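Local atomic coordinates of inositol-3-phosphate synthase (Caenorhabditis elegans, PDB entry 1VKO), a protein that belongs to the myo-inositol-1-phosphate synthase family and, as a four-chain assembly, binds nicotinamide-adenine-dinucleotide in a pocket associated with a Rossmann-type nucleotide-binding domain. Residues A263-I268 with L309-E314; S327-F332 with A416-I421; D412-M417 with C438-L443. All blocks are in the same frame, centred on the assembly; numbering follows the deposited sequence.

Interaction 1. Residues A263-I268 with L309-E314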
loop_
_atom_site.group_PDB
_atom_site.type_symbol
_atom_site.label_atom_id
_atom_site.label_comp_id
_atom_site.label_asym_id
_atom_site.label_seq_id
_atom_site.Cartn_x
_atom_site.Cartn_y
_atom_site.Cartn_z
ATOM N N ALA A 263 18.126 -2.519 -42.888
ATOM C CA ALA A 263 16.883 -1.847 -43.322
ATOM C C ALA A 263 16.087 -2.690 -44.312
ATOM O O ALA A 263 14.846 -2.557 -44.398
ATOM C CB ALA A 263 17.161 -0.469 -43.913
ATOM N N THR A 264 16.779 -3.547 -45.067
ATOM C CA THR A 264 16.093 -4.439 -46.000
ATOM C C THR A 264 16.504 -5.872 -45.772
ATOM O O THR A 264 17.495 -6.124 -45.100
ATOM C CB THR A 264 16.426 -4.092 -47.446
ATOM O OG1 THR A 264 17.701 -4.668 -47.773
ATOM C CG2 THR A 264 16.585 -2.578 -47.640
ATOM N N ALA A 265 15.748 -6.796 -46.366
ATOM C CA ALA A 265 16.022 -8.237 -46.299
ATOM C C ALA A 265 17.392 -8.601 -46.846
ATOM O O ALA A 265 18.115 -9.396 -46.247
ATOM C CB ALA A 265 14.949 -9.012 -47.050
ATOM N N ASP A 266 17.721 -8.036 -48.003
ATOM C CA ASP A 266 18.974 -8.308 -48.690
ATOM C C ASP A 266 20.142 -7.745 -47.908
ATOM O O ASP A 266 21.217 -8.358 -47.872
ATOM C CB ASP A 266 18.945 -7.719 -50.094
ATOM C CG ASP A 266 17.858 -8.342 -50.972
ATOM O OD1 ASP A 266 17.594 -9.570 -50.869
ATOM O OD2 ASP A 266 17.222 -7.662 -51.798
ATOM N N GLU A 267 19.925 -6.588 -47.273
ATOM C CA GLU A 267 20.894 -6.036 -46.320
ATOM C C GLU A 267 21.153 -6.969 -45.145
ATOM O O GLU A 267 22.298 -7.268 -44.863
ATOM C CB GLU A 267 20.472 -4.655 -45.821
ATOM C CG GLU A 267 20.729 -3.581 -46.852
ATOM C CD GLU A 267 20.207 -2.228 -46.430
ATOM O OE1 GLU A 267 19.777 -2.084 -45.259
ATOM O OE2 GLU A 267 20.241 -1.295 -47.268
ATOM N N ILE A 268 20.103 -7.443 -44.476
ATOM C CA ILE A 268 20.305 -8.322 -43.321
ATOM C C ILE A 268 21.010 -9.636 -43.682
ATOM O O ILE A 268 21.875 -10.088 -42.914
ATOM C CB ILE A 268 18.995 -8.511 -42.439
ATOM C CG1 ILE A 268 19.288 -9.280 -41.148
ATOM C CG2 ILE A 268 17.862 -9.194 -43.189
ATOM C CD1 ILE A 268 19.649 -8.391 -39.995
ATOM N N LEU A 309 14.067 -7.625 -41.387
ATOM C CA LEU A 309 13.439 -8.864 -40.934
ATOM C C LEU A 309 11.956 -8.991 -41.304
ATOM O O LEU A 309 11.511 -9.995 -41.851
ATOM C CB LEU A 309 13.670 -9.058 -39.420
ATOM C CG LEU A 309 14.872 -9.995 -39.317
ATOM C CD1 LEU A 309 15.563 -10.086 -37.956
ATOM C CD2 LEU A 309 14.333 -11.307 -39.694
ATOM N N ILE A 310 11.186 -7.971 -41.000
ATOM C CA ILE A 310 9.804 -7.957 -41.420
ATOM C C ILE A 310 9.745 -8.222 -42.925
ATOM O O ILE A 310 9.108 -9.205 -43.366
ATOM C CB ILE A 310 9.143 -6.636 -41.019
ATOM C CG1 ILE A 310 8.975 -6.586 -39.490
ATOM C CG2 ILE A 310 7.826 -6.458 -41.762
ATOM C CD1 ILE A 310 8.626 -5.217 -38.930
ATOM N N GLU A 311 10.445 -7.398 -43.713
ATOM C CA GLU A 311 10.519 -7.640 -45.162
ATOM C C GLU A 311 10.853 -9.114 -45.506
ATOM O O GLU A 311 10.287 -9.692 -46.426
ATOM C CB GLU A 311 11.490 -6.661 -45.823
ATOM C CG GLU A 311 11.535 -6.759 -47.334
ATOM C CD GLU A 311 12.458 -5.736 -47.971
ATOM O OE1 GLU A 311 13.463 -5.359 -47.353
ATOM O OE2 GLU A 311 12.175 -5.316 -49.109
ATOM N N LEU A 312 11.732 -9.736 -44.739
ATOM C CA LEU A 312 12.138 -11.108 -45.048
ATOM C C LEU A 312 11.004 -12.078 -44.737
ATOM O O LEU A 312 10.759 -13.038 -45.469
ATOM C CB LEU A 312 13.428 -11.483 -44.294
ATOM C CG LEU A 312 14.101 -12.839 -44.614
ATOM C CD1 LEU A 312 14.757 -12.920 -46.018
ATOM C CD2 LEU A 312 15.102 -13.177 -43.541
ATOM N N ALA A 313 10.302 -11.811 -43.638
ATOM C CA ALA A 313 9.110 -12.562 -43.327
ATOM C C ALA A 313 8.008 -12.346 -44.382
ATOM O O ALA A 313 7.338 -13.305 -44.766
ATOM C CB ALA A 313 8.623 -12.205 -41.953
ATOM N N GLU A 314 7.798 -11.102 -44.836
ATOM C CA GLU A 314 6.783 -10.821 -45.878
ATOM C C GLU A 314 7.102 -11.677 -47.116
ATOM O O GLU A 314 6.227 -12.305 -47.702
ATOM C CB GLU A 314 6.724 -9.316 -46.271
ATOM C CG GLU A 314 5.864 -8.382 -45.391
ATOM C CD GLU A 314 6.214 -6.876 -45.526
ATOM O OE1 GLU A 314 7.226 -6.510 -46.186
ATOM O OE2 GLU A 314 5.484 -6.032 -44.946
#
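A single carboxylate oxygen of one helix receives the first backbone N-H of another: Ala-265 N donates to Glu-311 OE1 at 2.9 Å. The bond is fairly straight (157° at the hydrogen), but the donor stands above the carboxylate, 41° out of its plane. Glu-311 gets there as a stretched arm, with CG anti to the backbone N (chi1 -175°) and the rest of the chain extended. Its side chain lies beside that of Thr-264 and points the same way, and OE1 also lies 3.1 Å from Thr-264 CA. Beside this bond the helices make apolar contact: Ala-265 CB sits 4.0 Å from Leu-312 CB and equally near Leu-312 CD1, while Leu-309 turns its side chain to helix 281-291. The acceptor comes to a helix start that is already organised. Glu-267 N binds Thr-264 OG1 at 3.0 Å, and Thr-264 N returns a weak bond to Glu-267 OE1 at 3.3 Å, the reciprocal pair of a capping box; Ala-263 N is a further donor to OE1. The pairing joins helices from two successive strand-to-strand connections of the parallel sheet, as is typical of a Rossmann-type domain.

Interaction 2. Residues S327-F332 with A416-I421. With POP (pyrophosphate 2-), chain H; NAD (nicotinamide-adenine-dinucleotide), chain G.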
loop_
_atom_site.group_PDB
_atom_site.type_symbol
_atom_site.label_atom_id
_atom_site.label_comp_id
_atom_site.label_asym_id
_atom_site.label_seq_id
_atom_site.Cartn_x
_atom_site.Cartn_y
_atom_site.Cartn_z
ATOM N N SER A 327 2.929 -9.372 -18.974
ATOM C CA SER A 327 2.537 -10.360 -17.977
ATOM C C SER A 327 1.866 -9.782 -16.698
ATOM O O SER A 327 0.884 -10.368 -16.191
ATOM C CB SER A 327 3.740 -11.251 -17.623
ATOM O OG SER A 327 4.857 -10.490 -17.156
ATOM N N GLY A 328 2.387 -8.657 -16.185
ATOM C CA GLY A 328 2.046 -8.222 -14.839
ATOM C C GLY A 328 1.697 -6.757 -14.688
ATOM O O GLY A 328 0.550 -6.361 -14.901
ATOM N N GLN A 329 2.688 -5.952 -14.308
ATOM C CA GLN A 329 2.478 -4.534 -13.993
ATOM C C GLN A 329 1.977 -3.705 -15.205
ATOM O O GLN A 329 1.160 -2.791 -15.053
ATOM C CB GLN A 329 3.777 -3.962 -13.408
ATOM C CG GLN A 329 3.794 -2.464 -13.206
ATOM C CD GLN A 329 5.190 -1.971 -12.896
ATOM O OE1 GLN A 329 6.043 -1.923 -13.804
ATOM N NE2 GLN A 329 5.444 -1.596 -11.622
ATOM N N THR A 330 2.463 -4.056 -16.396
ATOM C CA THR A 330 2.084 -3.425 -17.660
ATOM C C THR A 330 0.713 -3.889 -18.197
ATOM O O THR A 330 0.013 -3.099 -18.849
ATOM C CB THR A 330 3.211 -3.625 -18.721
ATOM O OG1 THR A 330 4.429 -3.013 -18.248
ATOM C CG2 THR A 330 2.902 -2.874 -20.028
ATOM N N LYS A 331 0.342 -5.154 -17.937
ATOM C CA LYS A 331 -0.996 -5.694 -18.308
ATOM C C LYS A 331 -2.043 -4.863 -17.543
ATOM O O LYS A 331 -3.002 -4.334 -18.144
ATOM C CB LYS A 331 -1.105 -7.200 -17.960
ATOM C CG LYS A 331 -2.300 -8.021 -18.562
ATOM C CD LYS A 331 -2.353 -9.399 -17.887
ATOM C CE LYS A 331 -3.325 -10.417 -18.536
ATOM N NZ LYS A 331 -2.797 -11.101 -19.793
ATOM N N PHE A 332 -1.826 -4.726 -16.232
ATOM C CA PHE A 332 -2.649 -3.853 -15.402
ATOM C C PHE A 332 -2.608 -2.411 -15.903
ATOM O O PHE A 332 -3.656 -1.853 -16.204
ATOM C CB PHE A 332 -2.195 -3.883 -13.949
ATOM C CG PHE A 332 -2.984 -2.970 -13.075
ATOM C CD1 PHE A 332 -4.198 -3.389 -12.528
ATOM C CD2 PHE A 332 -2.549 -1.660 -12.846
ATOM C CE1 PHE A 332 -4.958 -2.534 -11.740
ATOM C CE2 PHE A 332 -3.284 -0.818 -12.090
ATOM C CZ PHE A 332 -4.511 -1.257 -11.519
ATOM N N ALA A 416 5.666 -5.402 -7.887
ATOM C CA ALA A 416 5.379 -4.218 -8.669
ATOM C C ALA A 416 4.761 -3.185 -7.733
ATOM O O ALA A 416 3.732 -3.434 -7.134
ATOM C CB ALA A 416 4.442 -4.548 -9.853
ATOM N N MET A 417 5.415 -2.041 -7.579
ATOM C CA MET A 417 4.891 -0.968 -6.733
ATOM C C MET A 417 4.662 0.264 -7.584
ATOM O O MET A 417 5.589 0.768 -8.233
ATOM C CB MET A 417 5.830 -0.688 -5.558
ATOM C CG MET A 417 5.796 -1.824 -4.524
ATOM S SD MET A 417 7.018 -1.775 -3.198
ATOM C CE MET A 417 6.405 -0.468 -2.117
ATOM N N ASP A 418 3.412 0.725 -7.604
ATOM C CA ASP A 418 2.997 1.776 -8.529
ATOM C C ASP A 418 2.253 2.884 -7.827
ATOM O O ASP A 418 1.527 2.644 -6.851
ATOM C CB ASP A 418 2.097 1.221 -9.628
ATOM C CG ASP A 418 2.804 0.218 -10.530
ATOM O OD1 ASP A 418 3.308 -0.795 -10.013
ATOM O OD2 ASP A 418 2.879 0.341 -11.780
ATOM N N GLU A 419 2.436 4.104 -8.327
ATOM C CA GLU A 419 1.598 5.231 -7.910
ATOM C C GLU A 419 0.977 5.907 -9.142
ATOM O O GLU A 419 1.697 6.374 -10.027
ATOM C CB GLU A 419 2.417 6.216 -7.084
ATOM C CG GLU A 419 1.562 7.179 -6.296
ATOM C CD GLU A 419 2.340 8.377 -5.804
ATOM O OE1 GLU A 419 2.774 9.178 -6.659
ATOM O OE2 GLU A 419 2.497 8.528 -4.566
ATOM N N TYR A 420 -0.353 5.950 -9.204
ATOM C CA TYR A 420 -1.052 6.771 -10.224
ATOM C C TYR A 420 -1.697 8.012 -9.589
ATOM O O TYR A 420 -2.469 7.900 -8.628
ATOM C CB TYR A 420 -2.132 5.964 -10.948
ATOM C CG TYR A 420 -1.634 4.750 -11.749
ATOM C CD1 TYR A 420 -1.112 3.601 -11.108
ATOM C CD2 TYR A 420 -1.742 4.738 -13.154
ATOM C CE1 TYR A 420 -0.661 2.465 -11.888
ATOM C CE2 TYR A 420 -1.294 3.618 -13.934
ATOM C CZ TYR A 420 -0.769 2.502 -13.295
ATOM O OH TYR A 420 -0.373 1.457 -14.076
ATOM N N ILE A 421 -1.370 9.188 -10.132
ATOM C CA ILE A 421 -1.980 10.455 -9.713
ATOM C C ILE A 421 -2.712 11.096 -10.890
ATOM O O ILE A 421 -2.106 11.398 -11.929
ATOM C CB ILE A 421 -0.941 11.453 -9.178
ATOM C CG1 ILE A 421 -0.126 10.830 -8.037
ATOM C CG2 ILE A 421 -1.656 12.746 -8.765
ATOM C CD1 ILE A 421 1.146 11.593 -7.674
HETATM P P1 POP H . 5.151 -6.651 -16.567
HETATM O O1 POP H . 3.816 -6.968 -17.223
HETATM O O2 POP H . 5.134 -7.103 -15.125
HETATM O O3 POP H . 5.386 -5.148 -16.606
HETATM O O POP H . 6.332 -7.476 -17.335
HETATM P P2 POP H . 7.925 -7.466 -16.981
HETATM O O4 POP H . 8.236 -8.734 -16.192
HETATM O O5 POP H . 8.706 -7.411 -18.287
HETATM O O6 POP H . 8.416 -6.298 -16.120
HETATM P PA NAD G . 15.757 -16.669 -17.352
HETATM O O1A NAD G . 17.107 -16.206 -17.076
HETATM O O2A NAD G . 15.340 -17.577 -16.271
HETATM O O5B NAD G . 15.773 -17.340 -18.789
HETATM C C5B NAD G . 16.764 -17.006 -19.714
HETATM C C4B NAD G . 17.362 -18.303 -20.227
HETATM O O4B NAD G . 17.830 -18.085 -21.540
HETATM C C3B NAD G . 18.544 -18.750 -19.416
HETATM O O3B NAD G . 18.453 -20.166 -19.418
HETATM C C2B NAD G . 19.759 -18.411 -20.232
HETATM O O2B NAD G . 20.601 -19.558 -20.123
HETATM C C1B NAD G . 19.191 -18.382 -21.648
HETATM N N9A NAD G . 19.871 -17.586 -22.702
HETATM C C8A NAD G . 20.498 -16.379 -22.629
HETATM N N7A NAD G . 20.981 -16.077 -23.854
HETATM C C5A NAD G . 20.692 -17.056 -24.731
HETATM C C6A NAD G . 20.979 -17.273 -26.090
HETATM N N6A NAD G . 21.726 -16.439 -26.833
HETATM N N1A NAD G . 20.541 -18.432 -26.678
HETATM C C2A NAD G . 19.869 -19.371 -25.952
HETATM N N3A NAD G . 19.640 -19.160 -24.631
HETATM C C4A NAD G . 20.023 -18.025 -24.009
HETATM O O3 NAD G . 14.718 -15.438 -17.537
HETATM P PN NAD G . 13.159 -15.726 -17.690
HETATM O O1N NAD G . 13.020 -17.105 -18.227
HETATM O O2N NAD G . 12.524 -15.388 -16.414
HETATM O O5D NAD G . 12.649 -14.781 -18.905
HETATM C C5D NAD G . 13.363 -14.717 -20.128
HETATM C C4D NAD G . 13.096 -13.443 -20.952
HETATM O O4D NAD G . 11.715 -13.186 -21.027
HETATM C C3D NAD G . 13.743 -12.177 -20.378
HETATM O O3D NAD G . 14.252 -11.417 -21.438
HETATM C C2D NAD G . 12.567 -11.388 -19.862
HETATM O O2D NAD G . 12.712 -9.977 -19.911
HETATM C C1D NAD G . 11.492 -11.808 -20.827
HETATM N N1N NAD G . 10.232 -11.443 -20.190
HETATM C C2N NAD G . 9.873 -12.021 -19.013
HETATM C C3N NAD G . 8.693 -11.637 -18.418
HETATM C C7N NAD G . 8.170 -12.547 -17.371
HETATM O O7N NAD G . 9.015 -13.634 -17.039
HETATM N N7N NAD G . 6.967 -12.325 -16.827
HETATM C C4N NAD G . 7.853 -10.678 -19.016
HETATM C C5N NAD G . 8.244 -10.091 -20.199
HETATM C C6N NAD G . 9.459 -10.477 -20.787
HETATM O O HOH W 1 0.940 -0.594 -13.228
#
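The first turn of helix 329-342 is laid against strand 413-423, where Gln-329 CA and Ala-416 CA, 6.1 Å apart, are the closest such pair. Gln-329 carries the contact. Its CG is anti to the backbone N (chi1 172°) and the chain stays extended, passing over the methyl of Ala-416, whose CB lies 3.7 Å from Gln-329 CB. At its end, Gln-329 NE2 donates to Asp-418 OD1 at 2.8 Å. The donor comes on the syn side of that oxygen but 28° out of the carboxylate plane, and the amide and carboxylate are turned 79° against each other. A water fastens the same corner: it donates to Gln-329 O and to Asp-418 OD2, and accepts from Tyr-420 OH at 2.6 Å, lying in the plane of the tyrosine ring. Farther along, Tyr-420 OH meets the edge of the Phe-332 ring, 4.0 Å from Phe-332 CD2. Asn-354 ND2 binds Gln-329 OE1, and Ser-352 OG binds Asp-418 OD2. At the N-terminal end of the helix, Gln-329 N donates to pyrophosphate O2 at 2.8 Å and Thr-330 OG1 to O3 at 2.9 Å. With Gln-329 on OD1, and the water and Ser-352 on OD2, Asp-418 has donors on both oxygens, which would suit a buried negative carboxylate, and Gln-329 links the strand to the pyrophosphate: its amide is held by the sheet while its backbone N-H grips the anion.

Interaction 3. Residues D412-M417 with C438-L443. With K (potassium ion), chain B; NAD (nicotinamide-adenine-dinucleotide), chain G; POP (pyrophosphate 2-), chain H.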
loop_
_atom_site.group_PDB
_atom_site.type_symbol
_atom_site.label_atom_id
_atom_site.label_comp_id
_atom_site.label_asym_id
_atom_site.label_seq_id
_atom_site.Cartn_x
_atom_site.Cartn_y
_atom_site.Cartn_z
ATOM N N ASP A 412 11.739 -15.303 -8.072
ATOM C CA ASP A 412 10.735 -15.219 -9.152
ATOM C C ASP A 412 9.482 -14.388 -8.777
ATOM O O ASP A 412 8.649 -14.054 -9.640
ATOM C CB ASP A 412 10.295 -16.631 -9.567
ATOM C CG ASP A 412 9.513 -16.634 -10.864
ATOM O OD1 ASP A 412 10.158 -16.455 -11.932
ATOM O OD2 ASP A 412 8.258 -16.792 -10.912
ATOM N N SER A 413 9.337 -14.086 -7.490
ATOM C CA SER A 413 8.172 -13.366 -7.000
ATOM C C SER A 413 8.390 -11.867 -7.218
ATOM O O SER A 413 8.672 -11.137 -6.247
ATOM C CB SER A 413 7.993 -13.644 -5.508
ATOM O OG SER A 413 6.669 -13.383 -5.070
ATOM N N LYS A 414 8.296 -11.382 -8.462
ATOM C CA LYS A 414 8.529 -9.921 -8.663
ATOM C C LYS A 414 7.505 -9.082 -7.898
ATOM O O LYS A 414 6.375 -9.524 -7.645
ATOM C CB LYS A 414 8.702 -9.491 -10.150
ATOM C CG LYS A 414 7.501 -8.907 -10.858
ATOM C CD LYS A 414 7.454 -7.379 -10.823
ATOM C CE LYS A 414 6.474 -6.847 -11.887
ATOM N NZ LYS A 414 7.085 -6.713 -13.243
ATOM N N ARG A 415 7.932 -7.883 -7.506
ATOM C CA ARG A 415 7.099 -6.976 -6.716
ATOM C C ARG A 415 6.912 -5.673 -7.484
ATOM O O ARG A 415 7.891 -4.939 -7.720
ATOM C CB ARG A 415 7.747 -6.702 -5.355
ATOM C CG ARG A 415 8.028 -7.962 -4.568
ATOM C CD ARG A 415 6.770 -8.704 -4.185
ATOM N NE ARG A 415 7.056 -10.096 -3.874
ATOM C CZ ARG A 415 7.376 -10.546 -2.658
ATOM N NH1 ARG A 415 7.448 -9.712 -1.614
ATOM N NH2 ARG A 415 7.606 -11.843 -2.488
ATOM N N ALA A 416 5.666 -5.402 -7.887
ATOM C CA ALA A 416 5.379 -4.218 -8.669
ATOM C C ALA A 416 4.761 -3.185 -7.733
ATOM O O ALA A 416 3.732 -3.434 -7.134
ATOM C CB ALA A 416 4.442 -4.548 -9.853
ATOM N N MET A 417 5.415 -2.041 -7.579
ATOM C CA MET A 417 4.891 -0.968 -6.733
ATOM C C MET A 417 4.662 0.264 -7.584
ATOM O O MET A 417 5.589 0.768 -8.233
ATOM C CB MET A 417 5.830 -0.688 -5.558
ATOM C CG MET A 417 5.796 -1.824 -4.524
ATOM S SD MET A 417 7.018 -1.775 -3.198
ATOM C CE MET A 417 6.405 -0.468 -2.117
ATOM N N CYS A 438 3.731 -10.499 -8.414
ATOM C CA CYS A 438 3.738 -11.108 -9.778
ATOM C C CYS A 438 4.670 -12.314 -9.831
ATOM O O CYS A 438 5.910 -12.185 -9.859
ATOM C CB CYS A 438 4.184 -10.107 -10.843
ATOM S SG CYS A 438 3.050 -8.729 -11.010
ATOM N N GLU A 439 4.077 -13.495 -9.831
ATOM C CA GLU A 439 4.871 -14.711 -9.934
ATOM C C GLU A 439 5.266 -14.819 -11.387
ATOM O O GLU A 439 4.591 -15.493 -12.172
ATOM C CB GLU A 439 4.031 -15.881 -9.454
ATOM C CG GLU A 439 3.456 -15.675 -8.059
ATOM C CD GLU A 439 4.521 -15.494 -6.966
ATOM O OE1 GLU A 439 5.740 -15.615 -7.253
ATOM O OE2 GLU A 439 4.132 -15.222 -5.799
ATOM N N ASP A 440 6.324 -14.095 -11.769
ATOM C CA ASP A 440 6.570 -13.823 -13.195
ATOM C C ASP A 440 6.411 -15.043 -14.110
ATOM O O ASP A 440 5.739 -14.965 -15.138
ATOM C CB ASP A 440 7.952 -13.222 -13.403
ATOM C CG ASP A 440 7.996 -11.743 -13.086
ATOM O OD1 ASP A 440 6.933 -11.050 -13.152
ATOM O OD2 ASP A 440 9.064 -11.198 -12.743
ATOM N N SER A 441 7.055 -16.159 -13.744
ATOM C CA SER A 441 7.076 -17.359 -14.588
ATOM C C SER A 441 5.666 -17.911 -14.776
ATOM O O SER A 441 5.311 -18.390 -15.865
ATOM C CB SER A 441 7.990 -18.430 -13.980
ATOM O OG SER A 441 9.358 -18.052 -14.043
ATOM N N LEU A 442 4.881 -17.833 -13.698
ATOM C CA LEU A 442 3.482 -18.267 -13.678
ATOM C C LEU A 442 2.596 -17.276 -14.456
ATOM O O LEU A 442 1.548 -17.634 -14.984
ATOM C CB LEU A 442 2.999 -18.481 -12.232
ATOM C CG LEU A 442 3.613 -19.653 -11.424
ATOM C CD1 LEU A 442 3.044 -19.695 -9.999
ATOM C CD2 LEU A 442 3.442 -21.038 -12.096
ATOM N N LEU A 443 3.034 -16.034 -14.549
ATOM C CA LEU A 443 2.353 -15.093 -15.407
ATOM C C LEU A 443 2.751 -15.312 -16.875
ATOM O O LEU A 443 1.873 -15.342 -17.742
ATOM C CB LEU A 443 2.571 -13.645 -14.927
ATOM C CG LEU A 443 1.674 -13.169 -13.764
ATOM C CD1 LEU A 443 2.136 -11.846 -13.140
ATOM C CD2 LEU A 443 0.207 -13.056 -14.181
HETATM K K K B . 10.219 -15.237 -15.277
HETATM P PA NAD G . 15.757 -16.669 -17.352
HETATM O O1A NAD G . 17.107 -16.206 -17.076
HETATM O O2A NAD G . 15.340 -17.577 -16.271
HETATM O O5B NAD G . 15.773 -17.340 -18.789
HETATM C C5B NAD G . 16.764 -17.006 -19.714
HETATM C C4B NAD G . 17.362 -18.303 -20.227
HETATM O O4B NAD G . 17.830 -18.085 -21.540
HETATM C C3B NAD G . 18.544 -18.750 -19.416
HETATM O O3B NAD G . 18.453 -20.166 -19.418
HETATM C C2B NAD G . 19.759 -18.411 -20.232
HETATM O O2B NAD G . 20.601 -19.558 -20.123
HETATM C C1B NAD G . 19.191 -18.382 -21.648
HETATM N N9A NAD G . 19.871 -17.586 -22.702
HETATM C C8A NAD G . 20.498 -16.379 -22.629
HETATM N N7A NAD G . 20.981 -16.077 -23.854
HETATM C C5A NAD G . 20.692 -17.056 -24.731
HETATM C C6A NAD G . 20.979 -17.273 -26.090
HETATM N N6A NAD G . 21.726 -16.439 -26.833
HETATM N N1A NAD G . 20.541 -18.432 -26.678
HETATM C C2A NAD G . 19.869 -19.371 -25.952
HETATM N N3A NAD G . 19.640 -19.160 -24.631
HETATM C C4A NAD G . 20.023 -18.025 -24.009
HETATM O O3 NAD G . 14.718 -15.438 -17.537
HETATM P PN NAD G . 13.159 -15.726 -17.690
HETATM O O1N NAD G . 13.020 -17.105 -18.227
HETATM O O2N NAD G . 12.524 -15.388 -16.414
HETATM O O5D NAD G . 12.649 -14.781 -18.905
HETATM C C5D NAD G . 13.363 -14.717 -20.128
HETATM C C4D NAD G . 13.096 -13.443 -20.952
HETATM O O4D NAD G . 11.715 -13.186 -21.027
HETATM C C3D NAD G . 13.743 -12.177 -20.378
HETATM O O3D NAD G . 14.252 -11.417 -21.438
HETATM C C2D NAD G . 12.567 -11.388 -19.862
HETATM O O2D NAD G . 12.712 -9.977 -19.911
HETATM C C1D NAD G . 11.492 -11.808 -20.827
HETATM N N1N NAD G . 10.232 -11.443 -20.190
HETATM C C2N NAD G . 9.873 -12.021 -19.013
HETATM C C3N NAD G . 8.693 -11.637 -18.418
HETATM C C7N NAD G . 8.170 -12.547 -17.371
HETATM O O7N NAD G . 9.015 -13.634 -17.039
HETATM N N7N NAD G . 6.967 -12.325 -16.827
HETATM C C4N NAD G . 7.853 -10.678 -19.016
HETATM C C5N NAD G . 8.244 -10.091 -20.199
HETATM C C6N NAD G . 9.459 -10.477 -20.787
HETATM P P1 POP H . 5.151 -6.651 -16.567
HETATM O O1 POP H . 3.816 -6.968 -17.223
HETATM O O2 POP H . 5.134 -7.103 -15.125
HETATM O O3 POP H . 5.386 -5.148 -16.606
HETATM O O POP H . 6.332 -7.476 -17.335
HETATM P P2 POP H . 7.925 -7.466 -16.981
HETATM O O4 POP H . 8.236 -8.734 -16.192
HETATM O O5 POP H . 8.706 -7.411 -18.287
HETATM O O6 POP H . 8.416 -6.298 -16.120
HETATM O O HOH W 2 11.008 -12.755 -14.570
#
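With CG anti to its backbone N (chi1 -167°), Asp-412 brings its carboxylate to the start of helix 440-458, and a bend at chi2 (-61°) folds Glu-439 back toward Ser-413. Asp-412 then grips Ser-441 twice. OD2 takes Ser-441 N at 3.1 Å through its syn lone pair, while OD1 accepts from Ser-441 OG at 2.8 Å, the hydroxyl standing 37° out of the carboxylate plane. Asp-412 O adds a bond from Asp-440 N at 3.2 Å, and Asn-87 and Asn-358 also donate to OD1. Ser-413 OG donates to Glu-439 OE2 at 3.2 Å and itself accepts from Arg-415 NH2. Next along the strand, Lys-414 and Cys-438 form an antiparallel hydrogen-bonded pair, with Cys-438 N to Lys-414 O at 2.9 Å; the return bond is weak. The Lys-414 side chain crosses Asp-440 at about a right angle, its CB only 3.1 Å from Asp-440 OD2, and NZ goes on to donate to pyrophosphate O2 at 2.7 Å. Ser-441 OG is also a potassium ligand, at a long 3.2 Å, alongside two oxygens of the NAD, a water bonded to Asp-440 OD2, and Asn-88 OD1. Asp-412, not itself a potassium ligand, probably helps to orient this hydroxyl from the second shell. The arrangement is the open end of a beta hairpin running straight into a helix, set where potassium, dinucleotide and pyrophosphate sites meet.

Overall arrangement
Followed from the N terminus, interaction 1 comes first, closing a loop of 40 residues that holds helix 281-291 and strand 295-298 of the parallel sheet. The chain then completes that sheet and enters residues 327-332, where interaction 2 opens an excursion of 83 residues that ends on strand 413-423. Interaction 3 starts before that closure, so the two overlap at Ala-416 and Met-417; its own 20-residue loop is the hairpin with strand 429-439. Both tie helices to the mixed sheet holding these strands: helix 329-342 through interaction 2, helix 440-458 through interaction 3. They also touch directly, Leu-443 packing on Ser-327 and Gly-328. Interaction 1 stands apart, its centre about 35 Å from that of interaction 2, among the helices of the Rossmann-type domain.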